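Local coordinates for DNA mismatch repair protein MutS (Thermus aquaticus, PDB 1EWQ) that binds mismatched DNA, probably carrying out the recognition step of mismatch repair, and has a weak ATPase activity, at residues D29-Y40 / F90-V98; M574-N585 / R688-Y697. All blocks are in the same frame, centred on the assembly; numbering follows the deposited sequence.

Interaction 1. Residues D29-Y40 / F90-V98. With nucleotides of chain A; nucleotides of chain B.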
loop_
_atom_site.group_PDB
_atom_site.type_symbol
_atom_site.label_atom_id
_atom_site.label_comp_id
_atom_site.label_asym_id
_atom_site.label_seq_id
_atom_site.Cartn_x
_atom_site.Cartn_y
_atom_site.Cartn_z
ATOM N N ASP C 29 -23.634 -1.067 -9.952
ATOM C CA ASP C 29 -22.443 -0.644 -9.225
ATOM C C ASP C 29 -21.873 -1.687 -8.275
ATOM O O ASP C 29 -21.094 -1.361 -7.378
ATOM C CB ASP C 29 -22.739 0.641 -8.458
ATOM C CG ASP C 29 -23.280 1.738 -9.359
ATOM O OD1 ASP C 29 -22.600 2.089 -10.355
ATOM O OD2 ASP C 29 -24.389 2.246 -9.068
ATOM N N TYR C 30 -22.260 -2.941 -8.480
ATOM C CA TYR C 30 -21.769 -4.030 -7.645
ATOM C C TYR C 30 -21.137 -5.090 -8.524
ATOM O O TYR C 30 -21.483 -5.213 -9.702
ATOM C CB TYR C 30 -22.911 -4.690 -6.864
ATOM C CG TYR C 30 -23.626 -3.789 -5.889
ATOM C CD1 TYR C 30 -24.430 -2.739 -6.334
ATOM C CD2 TYR C 30 -23.497 -3.984 -4.517
ATOM C CE1 TYR C 30 -25.083 -1.909 -5.434
ATOM C CE2 TYR C 30 -24.144 -3.159 -3.612
ATOM C CZ TYR C 30 -24.931 -2.126 -4.077
ATOM O OH TYR C 30 -25.561 -1.304 -3.183
ATOM N N LEU C 31 -20.198 -5.844 -7.963
ATOM C CA LEU C 31 -19.590 -6.932 -8.707
ATOM C C LEU C 31 -20.443 -8.112 -8.290
ATOM O O LEU C 31 -20.464 -8.489 -7.116
ATOM C CB LEU C 31 -18.136 -7.166 -8.299
ATOM C CG LEU C 31 -17.475 -8.309 -9.079
ATOM C CD1 LEU C 31 -17.581 -8.030 -10.573
ATOM C CD2 LEU C 31 -16.023 -8.458 -8.670
ATOM N N LEU C 32 -21.164 -8.678 -9.251
ATOM C CA LEU C 32 -22.048 -9.798 -8.978
ATOM C C LEU C 32 -21.339 -11.148 -8.973
ATOM O O LEU C 32 -20.638 -11.501 -9.925
ATOM C CB LEU C 32 -23.188 -9.805 -9.998
ATOM C CG LEU C 32 -24.375 -10.724 -9.702
ATOM C CD1 LEU C 32 -25.653 -10.045 -10.143
ATOM C CD2 LEU C 32 -24.191 -12.060 -10.392
ATOM N N LEU C 33 -21.519 -11.884 -7.879
ATOM C CA LEU C 33 -20.937 -13.209 -7.710
ATOM C C LEU C 33 -22.101 -14.169 -7.876
ATOM O O LEU C 33 -22.942 -14.312 -6.988
ATOM C CB LEU C 33 -20.298 -13.342 -6.326
ATOM C CG LEU C 33 -19.123 -12.374 -6.114
ATOM C CD1 LEU C 33 -18.552 -12.530 -4.714
ATOM C CD2 LEU C 33 -18.042 -12.641 -7.152
ATOM N N PHE C 34 -22.141 -14.804 -9.042
ATOM C CA PHE C 34 -23.208 -15.717 -9.435
ATOM C C PHE C 34 -22.913 -17.163 -9.055
ATOM O O PHE C 34 -22.051 -17.815 -9.658
ATOM C CB PHE C 34 -23.399 -15.596 -10.948
ATOM C CG PHE C 34 -24.675 -16.187 -11.465
ATOM C CD1 PHE C 34 -25.908 -15.752 -10.981
ATOM C CD2 PHE C 34 -24.649 -17.127 -12.491
ATOM C CE1 PHE C 34 -27.098 -16.244 -11.516
ATOM C CE2 PHE C 34 -25.828 -17.626 -13.037
ATOM C CZ PHE C 34 -27.060 -17.184 -12.548
ATOM N N GLN C 35 -23.639 -17.663 -8.059
ATOM C CA GLN C 35 -23.471 -19.032 -7.581
ATOM C C GLN C 35 -23.937 -20.104 -8.574
ATOM O O GLN C 35 -25.061 -20.059 -9.074
ATOM C CB GLN C 35 -24.226 -19.192 -6.260
ATOM C CG GLN C 35 -24.840 -20.568 -5.995
ATOM C CD GLN C 35 -23.852 -21.579 -5.483
ATOM O OE1 GLN C 35 -24.174 -22.400 -4.616
ATOM N NE2 GLN C 35 -22.639 -21.546 -6.023
ATOM N N VAL C 36 -23.055 -21.058 -8.856
ATOM C CA VAL C 36 -23.360 -22.170 -9.758
ATOM C C VAL C 36 -22.650 -23.369 -9.146
ATOM O O VAL C 36 -21.463 -23.570 -9.373
ATOM C CB VAL C 36 -22.803 -21.950 -11.192
ATOM C CG1 VAL C 36 -23.311 -23.048 -12.120
ATOM C CG2 VAL C 36 -23.210 -20.598 -11.721
ATOM N N GLY C 37 -23.373 -24.157 -8.362
ATOM C CA GLY C 37 -22.749 -25.297 -7.716
ATOM C C GLY C 37 -21.885 -24.827 -6.556
ATOM O O GLY C 37 -22.319 -24.001 -5.750
ATOM N N ASP C 38 -20.658 -25.332 -6.467
ATOM C CA ASP C 38 -19.761 -24.937 -5.382
ATOM C C ASP C 38 -18.817 -23.794 -5.747
ATOM O O ASP C 38 -17.739 -23.660 -5.166
ATOM C CB ASP C 38 -18.948 -26.138 -4.913
ATOM C CG ASP C 38 -19.821 -27.255 -4.395
ATOM O OD1 ASP C 38 -20.651 -27.005 -3.494
ATOM O OD2 ASP C 38 -19.677 -28.386 -4.892
ATOM N N PHE C 39 -19.223 -22.974 -6.712
ATOM C CA PHE C 39 -18.419 -21.838 -7.135
ATOM C C PHE C 39 -19.262 -20.586 -7.367
ATOM O O PHE C 39 -20.415 -20.675 -7.784
ATOM C CB PHE C 39 -17.671 -22.150 -8.441
ATOM C CG PHE C 39 -16.509 -23.086 -8.281
ATOM C CD1 PHE C 39 -16.712 -24.451 -8.124
ATOM C CD2 PHE C 39 -15.202 -22.598 -8.290
ATOM C CE1 PHE C 39 -15.636 -25.321 -7.979
ATOM C CE2 PHE C 39 -14.114 -23.462 -8.144
ATOM C CZ PHE C 39 -14.335 -24.827 -7.988
ATOM N N TYR C 40 -18.674 -19.427 -7.079
ATOM C CA TYR C 40 -19.307 -18.133 -7.321
ATOM C C TYR C 40 -18.592 -17.694 -8.587
ATOM O O TYR C 40 -17.389 -17.426 -8.565
ATOM C CB TYR C 40 -18.995 -17.135 -6.204
ATOM C CG TYR C 40 -19.952 -17.191 -5.052
ATOM C CD1 TYR C 40 -19.505 -17.489 -3.768
ATOM C CD2 TYR C 40 -21.310 -16.938 -5.241
ATOM C CE1 TYR C 40 -20.389 -17.533 -2.690
ATOM C CE2 TYR C 40 -22.205 -16.977 -4.175
ATOM C CZ TYR C 40 -21.735 -17.274 -2.901
ATOM O OH TYR C 40 -22.608 -17.294 -1.841
ATOM N N PHE C 90 -14.290 -2.788 -4.153
ATOM C CA PHE C 90 -15.471 -3.361 -4.801
ATOM C C PHE C 90 -16.674 -3.417 -3.864
ATOM O O PHE C 90 -16.526 -3.435 -2.643
ATOM C CB PHE C 90 -15.229 -4.812 -5.243
ATOM C CG PHE C 90 -14.232 -4.981 -6.355
ATOM C CD1 PHE C 90 -12.876 -5.113 -6.079
ATOM C CD2 PHE C 90 -14.659 -5.056 -7.678
ATOM C CE1 PHE C 90 -11.961 -5.320 -7.107
ATOM C CE2 PHE C 90 -13.750 -5.261 -8.713
ATOM C CZ PHE C 90 -12.403 -5.394 -8.430
ATOM N N ARG C 91 -17.864 -3.448 -4.453
ATOM C CA ARG C 91 -19.108 -3.626 -3.705
ATOM C C ARG C 91 -19.527 -4.996 -4.241
ATOM O O ARG C 91 -19.325 -5.272 -5.417
ATOM C CB ARG C 91 -20.175 -2.593 -4.082
ATOM C CG ARG C 91 -19.953 -1.172 -3.571
ATOM C CD ARG C 91 -21.252 -0.381 -3.696
ATOM N NE ARG C 91 -21.070 1.063 -3.627
ATOM C CZ ARG C 91 -20.529 1.799 -4.594
ATOM N NH1 ARG C 91 -20.113 1.225 -5.717
ATOM N NH2 ARG C 91 -20.408 3.113 -4.444
ATOM N N LEU C 92 -20.104 -5.858 -3.414
ATOM C CA LEU C 92 -20.474 -7.181 -3.903
ATOM C C LEU C 92 -21.946 -7.558 -3.784
ATOM O O LEU C 92 -22.556 -7.424 -2.726
ATOM C CB LEU C 92 -19.646 -8.246 -3.186
ATOM C CG LEU C 92 -18.147 -7.982 -3.048
ATOM C CD1 LEU C 92 -17.538 -9.028 -2.132
ATOM C CD2 LEU C 92 -17.496 -7.986 -4.413
ATOM N N ALA C 93 -22.507 -8.039 -4.887
ATOM C CA ALA C 93 -23.891 -8.498 -4.914
ATOM C C ALA C 93 -23.778 -10.018 -4.965
ATOM O O ALA C 93 -23.242 -10.576 -5.922
ATOM C CB ALA C 93 -24.608 -7.974 -6.147
ATOM N N VAL C 94 -24.264 -10.678 -3.921
ATOM C CA VAL C 94 -24.191 -12.127 -3.818
ATOM C C VAL C 94 -25.468 -12.801 -4.282
ATOM O O VAL C 94 -26.527 -12.642 -3.674
ATOM C CB VAL C 94 -23.897 -12.558 -2.363
ATOM C CG1 VAL C 94 -23.978 -14.072 -2.227
ATOM C CG2 VAL C 94 -22.516 -12.070 -1.964
ATOM N N ALA C 95 -25.360 -13.550 -5.370
ATOM C CA ALA C 95 -26.497 -14.269 -5.912
ATOM C C ALA C 95 -26.291 -15.746 -5.617
ATOM O O ALA C 95 -25.349 -16.360 -6.116
ATOM C CB ALA C 95 -26.595 -14.039 -7.402
ATOM N N ASP C 96 -27.162 -16.313 -4.788
ATOM C CA ASP C 96 -27.060 -17.726 -4.438
ATOM C C ASP C 96 -28.192 -18.547 -5.039
ATOM O O ASP C 96 -29.125 -18.011 -5.641
ATOM C CB ASP C 96 -27.092 -17.919 -2.917
ATOM C CG ASP C 96 -25.926 -17.256 -2.213
ATOM O OD1 ASP C 96 -24.784 -17.407 -2.689
ATOM O OD2 ASP C 96 -26.154 -16.602 -1.175
ATOM N N GLN C 97 -28.092 -19.860 -4.868
ATOM C CA GLN C 97 -29.117 -20.773 -5.335
ATOM C C GLN C 97 -30.094 -20.873 -4.169
ATOM O O GLN C 97 -29.769 -21.406 -3.112
ATOM C CB GLN C 97 -28.496 -22.133 -5.674
ATOM C CG GLN C 97 -27.580 -22.066 -6.892
ATOM C CD GLN C 97 -26.907 -23.382 -7.221
ATOM O OE1 GLN C 97 -26.309 -23.533 -8.285
ATOM N NE2 GLN C 97 -26.994 -24.341 -6.306
ATOM N N VAL C 98 -31.285 -20.326 -4.375
ATOM C CA VAL C 98 -32.330 -20.293 -3.358
ATOM C C VAL C 98 -33.178 -21.561 -3.315
ATOM O O VAL C 98 -33.933 -21.791 -2.370
ATOM C CB VAL C 98 -33.253 -19.083 -3.610
ATOM C CG1 VAL C 98 -34.349 -19.014 -2.557
ATOM C CG2 VAL C 98 -32.423 -17.808 -3.609
ATOM P P DT A 13 -10.104 -24.506 -15.561
ATOM O OP1 DT A 13 -9.119 -23.979 -16.541
ATOM O OP2 DT A 13 -10.026 -25.924 -15.124
ATOM O "O5'" DT A 13 -10.075 -23.587 -14.272
ATOM C "C5'" DT A 13 -11.309 -23.280 -13.665
ATOM C "C4'" DT A 13 -11.234 -21.987 -12.900
ATOM O "O4'" DT A 13 -12.605 -21.589 -12.736
ATOM C "C3'" DT A 13 -10.664 -22.162 -11.496
ATOM O "O3'" DT A 13 -9.976 -20.985 -11.058
ATOM C "C2'" DT A 13 -11.886 -22.489 -10.654
ATOM C "C1'" DT A 13 -13.061 -21.889 -11.429
ATOM N N1 DT A 13 -14.227 -22.790 -11.571
ATOM C C2 DT A 13 -15.457 -22.218 -11.802
ATOM O O2 DT A 13 -15.619 -21.016 -11.928
ATOM N N3 DT A 13 -16.496 -23.108 -11.884
ATOM C C4 DT A 13 -16.431 -24.480 -11.769
ATOM O O4 DT A 13 -17.456 -25.145 -11.834
ATOM C C5 DT A 13 -15.109 -25.020 -11.562
ATOM C C7 DT A 13 -14.935 -26.503 -11.467
ATOM C C6 DT A 13 -14.086 -24.159 -11.467
ATOM P P DC B 12 -21.083 -33.025 -5.999
ATOM O OP1 DC B 12 -21.169 -32.799 -4.539
ATOM O OP2 DC B 12 -21.643 -34.272 -6.588
ATOM O "O5'" DC B 12 -21.744 -31.765 -6.711
ATOM C "C5'" DC B 12 -21.531 -30.460 -6.184
ATOM C "C4'" DC B 12 -22.168 -29.417 -7.068
ATOM O "O4'" DC B 12 -21.465 -29.340 -8.328
ATOM C "C3'" DC B 12 -23.637 -29.645 -7.407
ATOM O "O3'" DC B 12 -24.297 -28.378 -7.384
ATOM C "C2'" DC B 12 -23.590 -30.231 -8.810
ATOM C "C1'" DC B 12 -22.344 -29.587 -9.417
ATOM N N1 DC B 12 -21.606 -30.432 -10.373
ATOM C C2 DC B 12 -20.918 -29.821 -11.433
ATOM O O2 DC B 12 -21.021 -28.599 -11.595
ATOM N N3 DC B 12 -20.162 -30.583 -12.258
ATOM C C4 DC B 12 -20.099 -31.902 -12.076
ATOM N N4 DC B 12 -19.328 -32.606 -12.904
ATOM C C5 DC B 12 -20.823 -32.556 -11.033
ATOM C C6 DC B 12 -21.559 -31.790 -10.213
ATOM P P DG A 14 -8.496 -21.119 -10.435
ATOM O OP1 DG A 14 -7.949 -19.749 -10.248
ATOM O OP2 DG A 14 -7.729 -22.114 -11.225
ATOM O "O5'" DG A 14 -8.741 -21.755 -9.002
ATOM C "C5'" DG A 14 -9.594 -21.129 -8.059
ATOM C "C4'" DG A 14 -9.807 -22.048 -6.882
ATOM O "O4'" DG A 14 -10.623 -23.171 -7.292
ATOM C "C3'" DG A 14 -8.519 -22.643 -6.317
ATOM O "O3'" DG A 14 -8.617 -22.710 -4.895
ATOM C "C2'" DG A 14 -8.456 -24.026 -6.947
ATOM C "C1'" DG A 14 -9.923 -24.400 -7.122
ATOM N N9 DG A 14 -10.195 -25.224 -8.300
ATOM C C8 DG A 14 -9.687 -25.036 -9.563
ATOM N N7 DG A 14 -10.123 -25.911 -10.427
ATOM C C5 DG A 14 -10.967 -26.734 -9.692
ATOM C C6 DG A 14 -11.737 -27.858 -10.099
ATOM O O6 DG A 14 -11.826 -28.368 -11.223
ATOM N N1 DG A 14 -12.461 -28.393 -9.039
ATOM C C2 DG A 14 -12.454 -27.907 -7.754
ATOM N N2 DG A 14 -13.248 -28.545 -6.881
ATOM N N3 DG A 14 -11.732 -26.869 -7.359
ATOM C C4 DG A 14 -11.020 -26.330 -8.376
#
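Arg91 lies across the ring of Tyr30 where two parallel strands of MutS domain I, 31-36 and 92-97, begin to pair. Its CB meets Tyr30 CD2 at 3.6 Å. CG passes near the carbonyl oxygen of Asp29. CD sits over one face of the Tyr30 ring, a CH-pi contact 4.2 Å from the centroid and nearer the rim than the centre. The chain is extended from CG to NE, which carries the guanidinium past the ring. NH1 then donates to Asp29 O at 3.2 Å, in the carbonyl plane and on a lone pair, but the bond is bent to 141°. NE bonds to Ser203 OG and NH2 weakly to Leu202 O, so all three nitrogens have partners.

Further along, the backbones alternate as donor and acceptor. Leu31 N to Arg91 O, at 2.8 Å, is almost straight. Leu33 N and Gln35 N continue the series to Ala93 O and Ala95 O. The small side chains Ala93 and Ala95 let larger neighbours close in. Phe34 CD1 lies 4.0 Å from Ala95 CB, which meets the ring at its edge.

At the far end the extended Gln97 crosses Gln35 at about a right angle. Its OE1 takes the N-H of Gly37 at 3.0 Å, from above the amide plane, and its NE2 binds a DNA phosphate. The chain turns through Gly37 and Asp38 to Phe39, whose ring lies over the thymine base of DT13 of chain A, with CE2 3.4 Å from C6. Phe39 places the end of the strand pair against the bound DNA.

Both strands are inside a mixed sheet, flanked by strands 39-43 and 110-116. Helix 15-26 covers the Leu32 and Phe34 face, and helix 78-87 covers the Leu33, Leu92 and Val94 face.

Interaction 2. Residues M574-N585 / R688-Y697; sequences MAHELVLITGPN and RAYTLFATHY. With SO4 (sulfate ion), chain F.
The P-loop ATPase domain of MutS is built on a largely parallel sheet, in which strand 578-582 runs into the predicted Walker A loop and pairs with strand 690-694. Val579 N donates to Thr691 O at 2.7 Å, and Phe693 N returns the bond to Val579 O. Ile581 N and Thr695 N repeat the pattern. On one face Leu692 CD2 lies 3.7 Å from Val579 CG1, the two side chains pointing the same way. On the other, Leu580 CD2 meets Phe693 CB.

Ahead of strand 578-582, His576 is held between two groups. Tyr690 OH lies over one face of its imidazole and Arg688 NH1 over the other. His576 ND1 donates in the ring plane to Arg688 O at 2.9 Å, and NE2 bonds to Asp549 OD2. The His576 and Tyr690 planes are inclined at 44°, and the Tyr690 hydroxyl is hydrogen-bonded to Asp549 O. An alanine in place of Tyr690 would probably leave one face of His576 uncovered and Asp549 O without this partner.

At the predicted ATP site, Lys589 NZ bonds to the carbonyl oxygens of Ile581 and Gly583. A sulfate, probably from the crystallisation liquor, sits beside this loop, bonded to Tyr737 N and to Thr668 and Ser669 of the second subunit. His696 ND1 donates to its O3 at 3.0 Å, and a water bonded to Gly583 N donates to the same oxygen at 2.6 Å.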
loop_
_atom_site.group_PDB
_atom_site.type_symbol
_atom_site.label_atom_id
_atom_site.label_comp_id
_atom_site.label_asym_id
_atom_site.label_seq_id
_atom_site.Cartn_x
_atom_site.Cartn_y
_atom_site.Cartn_z
HETATM N N MSE C 574 -3.122 27.341 35.308
HETATM C CA MSE C 574 -3.864 28.174 34.364
HETATM C C MSE C 574 -5.280 28.439 34.841
HETATM O O MSE C 574 -5.965 27.534 35.330
HETATM C CB MSE C 574 -3.987 27.474 33.015
HETATM C CG MSE C 574 -2.824 27.611 32.088
HETATM SE SE MSE C 574 -3.499 27.253 30.327
HETATM C CE MSE C 574 -4.269 28.956 29.958
ATOM N N ALA C 575 -5.744 29.665 34.648
ATOM C CA ALA C 575 -7.093 30.026 35.061
ATOM C C ALA C 575 -7.635 31.069 34.102
ATOM O O ALA C 575 -7.570 32.263 34.382
ATOM C CB ALA C 575 -7.071 30.577 36.483
ATOM N N HIS C 576 -8.162 30.613 32.969
ATOM C CA HIS C 576 -8.701 31.524 31.962
ATOM C C HIS C 576 -7.616 32.536 31.636
ATOM O O HIS C 576 -7.886 33.722 31.513
ATOM C CB HIS C 576 -9.938 32.255 32.503
ATOM C CG HIS C 576 -11.075 31.346 32.856
ATOM N ND1 HIS C 576 -11.941 30.830 31.914
ATOM C CD2 HIS C 576 -11.478 30.849 34.050
ATOM C CE1 HIS C 576 -12.825 30.054 32.514
ATOM N NE2 HIS C 576 -12.566 30.047 33.809
ATOM N N GLU C 577 -6.386 32.053 31.506
ATOM C CA GLU C 577 -5.236 32.904 31.214
ATOM C C GLU C 577 -4.635 32.710 29.816
ATOM O O GLU C 577 -4.819 31.667 29.185
ATOM C CB GLU C 577 -4.144 32.655 32.263
ATOM C CG GLU C 577 -4.510 33.128 33.665
ATOM C CD GLU C 577 -3.577 32.591 34.744
ATOM O OE1 GLU C 577 -3.558 31.359 34.962
ATOM O OE2 GLU C 577 -2.868 33.408 35.377
ATOM N N LEU C 578 -3.933 33.737 29.342
ATOM C CA LEU C 578 -3.244 33.702 28.056
ATOM C C LEU C 578 -1.811 33.353 28.451
ATOM O O LEU C 578 -1.079 34.203 28.962
ATOM C CB LEU C 578 -3.268 35.081 27.404
ATOM C CG LEU C 578 -2.828 35.256 25.949
ATOM C CD1 LEU C 578 -2.075 36.564 25.848
ATOM C CD2 LEU C 578 -1.958 34.120 25.476
ATOM N N VAL C 579 -1.418 32.105 28.229
ATOM C CA VAL C 579 -0.085 31.644 28.603
ATOM C C VAL C 579 0.866 31.582 27.421
ATOM O O VAL C 579 0.732 30.726 26.555
ATOM C CB VAL C 579 -0.159 30.235 29.248
ATOM C CG1 VAL C 579 1.231 29.721 29.551
ATOM C CG2 VAL C 579 -0.993 30.287 30.515
ATOM N N LEU C 580 1.833 32.486 27.385
ATOM C CA LEU C 580 2.793 32.497 26.291
ATOM C C LEU C 580 3.988 31.670 26.713
ATOM O O LEU C 580 4.440 31.767 27.861
ATOM C CB LEU C 580 3.255 33.920 25.990
ATOM C CG LEU C 580 2.191 34.921 25.544
ATOM C CD1 LEU C 580 2.792 36.308 25.586
ATOM C CD2 LEU C 580 1.699 34.579 24.133
ATOM N N ILE C 581 4.489 30.854 25.787
ATOM C CA ILE C 581 5.645 30.012 26.054
ATOM C C ILE C 581 6.726 30.301 25.025
ATOM O O ILE C 581 6.641 29.867 23.878
ATOM C CB ILE C 581 5.280 28.516 25.987
ATOM C CG1 ILE C 581 4.148 28.223 26.969
ATOM C CG2 ILE C 581 6.496 27.672 26.300
ATOM C CD1 ILE C 581 3.638 26.803 26.938
ATOM N N THR C 582 7.738 31.049 25.447
ATOM C CA THR C 582 8.845 31.408 24.575
ATOM C C THR C 582 9.982 30.398 24.722
ATOM O O THR C 582 9.925 29.509 25.562
ATOM C CB THR C 582 9.353 32.843 24.897
ATOM O OG1 THR C 582 9.392 33.033 26.319
ATOM C CG2 THR C 582 8.433 33.881 24.284
ATOM N N GLY C 583 11.007 30.533 23.891
ATOM C CA GLY C 583 12.125 29.614 23.944
ATOM C C GLY C 583 12.295 28.932 22.598
ATOM O O GLY C 583 11.403 29.003 21.752
ATOM N N PRO C 584 13.422 28.245 22.374
ATOM C CA PRO C 584 13.690 27.558 21.111
ATOM C C PRO C 584 12.880 26.301 20.907
ATOM O O PRO C 584 12.293 25.763 21.841
ATOM C CB PRO C 584 15.170 27.240 21.215
ATOM C CG PRO C 584 15.297 26.895 22.663
ATOM C CD PRO C 584 14.515 28.009 23.334
ATOM N N ASN C 585 12.855 25.842 19.667
ATOM C CA ASN C 585 12.172 24.610 19.323
ATOM C C ASN C 585 13.111 23.475 19.761
ATOM O O ASN C 585 14.253 23.724 20.147
ATOM C CB ASN C 585 11.931 24.559 17.814
ATOM C CG ASN C 585 10.973 25.633 17.346
ATOM O OD1 ASN C 585 9.781 25.597 17.666
ATOM N ND2 ASN C 585 11.484 26.595 16.587
ATOM N N ARG C 688 -11.191 34.990 27.329
ATOM C CA ARG C 688 -10.975 34.352 28.625
ATOM C C ARG C 688 -10.816 32.831 28.543
ATOM O O ARG C 688 -10.962 32.128 29.546
ATOM C CB ARG C 688 -12.098 34.701 29.612
ATOM C CG ARG C 688 -12.188 36.186 29.964
ATOM C CD ARG C 688 -13.270 36.469 31.017
ATOM N NE ARG C 688 -12.750 36.408 32.388
ATOM C CZ ARG C 688 -12.692 35.311 33.136
ATOM N NH1 ARG C 688 -13.128 34.151 32.660
ATOM N NH2 ARG C 688 -12.197 35.378 34.368
ATOM N N ALA C 689 -10.522 32.322 27.350
ATOM C CA ALA C 689 -10.312 30.887 27.191
ATOM C C ALA C 689 -8.954 30.565 27.819
ATOM O O ALA C 689 -8.176 31.472 28.111
ATOM C CB ALA C 689 -10.300 30.516 25.727
ATOM N N TYR C 690 -8.688 29.286 28.063
ATOM C CA TYR C 690 -7.403 28.883 28.614
ATOM C C TYR C 690 -6.542 28.677 27.372
ATOM O O TYR C 690 -6.709 27.692 26.640
ATOM C CB TYR C 690 -7.509 27.567 29.389
ATOM C CG TYR C 690 -8.453 27.569 30.574
ATOM C CD1 TYR C 690 -9.819 27.776 30.404
ATOM C CD2 TYR C 690 -7.982 27.293 31.864
ATOM C CE1 TYR C 690 -10.701 27.698 31.490
ATOM C CE2 TYR C 690 -8.847 27.214 32.953
ATOM C CZ TYR C 690 -10.204 27.414 32.762
ATOM O OH TYR C 690 -11.072 27.310 33.833
ATOM N N THR C 691 -5.624 29.605 27.142
ATOM C CA THR C 691 -4.781 29.549 25.970
ATOM C C THR C 691 -3.284 29.329 26.236
ATOM O O THR C 691 -2.677 30.022 27.056
ATOM C CB THR C 691 -4.940 30.857 25.141
ATOM O OG1 THR C 691 -6.317 31.059 24.793
ATOM C CG2 THR C 691 -4.121 30.788 23.883
ATOM N N LEU C 692 -2.711 28.344 25.546
ATOM C CA LEU C 692 -1.274 28.077 25.622
ATOM C C LEU C 692 -0.795 28.494 24.231
ATOM O O LEU C 692 -1.228 27.940 23.218
ATOM C CB LEU C 692 -0.970 26.594 25.858
ATOM C CG LEU C 692 -1.237 25.974 27.229
ATOM C CD1 LEU C 692 -0.847 24.499 27.196
ATOM C CD2 LEU C 692 -0.437 26.702 28.303
ATOM N N PHE C 693 0.089 29.477 24.186
ATOM C CA PHE C 693 0.579 29.999 22.923
ATOM C C PHE C 693 2.093 29.925 22.856
ATOM O O PHE C 693 2.776 30.768 23.439
ATOM C CB PHE C 693 0.105 31.456 22.782
ATOM C CG PHE C 693 0.381 32.084 21.439
ATOM C CD1 PHE C 693 -0.252 33.282 21.089
ATOM C CD2 PHE C 693 1.265 31.504 20.526
ATOM C CE1 PHE C 693 -0.015 33.887 19.859
ATOM C CE2 PHE C 693 1.514 32.107 19.284
ATOM C CZ PHE C 693 0.870 33.299 18.954
ATOM N N ALA C 694 2.602 28.908 22.158
ATOM C CA ALA C 694 4.038 28.724 21.972
ATOM C C ALA C 694 4.453 29.659 20.845
ATOM O O ALA C 694 3.870 29.621 19.753
ATOM C CB ALA C 694 4.342 27.281 21.584
ATOM N N THR C 695 5.463 30.485 21.092
ATOM C CA THR C 695 5.911 31.439 20.077
ATOM C C THR C 695 7.360 31.849 20.294
ATOM O O THR C 695 7.946 31.543 21.330
ATOM C CB THR C 695 5.026 32.719 20.105
ATOM O OG1 THR C 695 5.443 33.634 19.081
ATOM C CG2 THR C 695 5.132 33.404 21.457
ATOM N N HIS C 696 7.936 32.532 19.307
ATOM C CA HIS C 696 9.308 33.023 19.405
ATOM C C HIS C 696 9.268 34.529 19.600
ATOM O O HIS C 696 10.275 35.142 19.931
ATOM C CB HIS C 696 10.093 32.725 18.127
ATOM C CG HIS C 696 10.358 31.272 17.916
ATOM N ND1 HIS C 696 11.067 30.511 18.820
ATOM C CD2 HIS C 696 9.975 30.428 16.928
ATOM C CE1 HIS C 696 11.105 29.259 18.400
ATOM N NE2 HIS C 696 10.449 29.182 17.256
ATOM N N TYR C 697 8.101 35.124 19.384
ATOM C CA TYR C 697 7.957 36.570 19.523
ATOM C C TYR C 697 8.140 37.071 20.950
ATOM O O TYR C 697 7.249 36.919 21.794
ATOM C CB TYR C 697 6.585 37.003 19.009
ATOM C CG TYR C 697 6.408 36.844 17.512
ATOM C CD1 TYR C 697 5.149 36.624 16.968
ATOM C CD2 TYR C 697 7.492 36.982 16.639
ATOM C CE1 TYR C 697 4.964 36.554 15.599
ATOM C CE2 TYR C 697 7.319 36.914 15.259
ATOM C CZ TYR C 697 6.051 36.702 14.747
ATOM O OH TYR C 697 5.846 36.647 13.386
HETATM S S SO4 F . 14.542 31.566 19.806
HETATM O O1 SO4 F . 15.215 32.799 19.357
HETATM O O2 SO4 F . 15.337 30.908 20.857
HETATM O O3 SO4 F . 13.216 31.921 20.328
HETATM O O4 SO4 F . 14.400 30.655 18.658
HETATM O O HOH W 1 11.494 32.871 22.102
#

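Both contacts are buried pairs of parallel strands inside mixed sheets, with helices packed against them. They hold different elements: interaction 1 belongs to domain I and interaction 2 to domain V, with centres 60 Å apart on opposite sides of the chain's centre. Each has an apolar middle and one end that meets a bound group: DNA in interaction 1 and a sulfate, probably from the crystallisation liquor, in interaction 2. The DNA is met through an aromatic ring and an amide, the sulfate by a histidine and a water at the predicted ATP site, near the second subunit. The other end is arginine over tyrosine in 29-40/90-98, but histidine between tyrosine and arginine in 574-585/688-697.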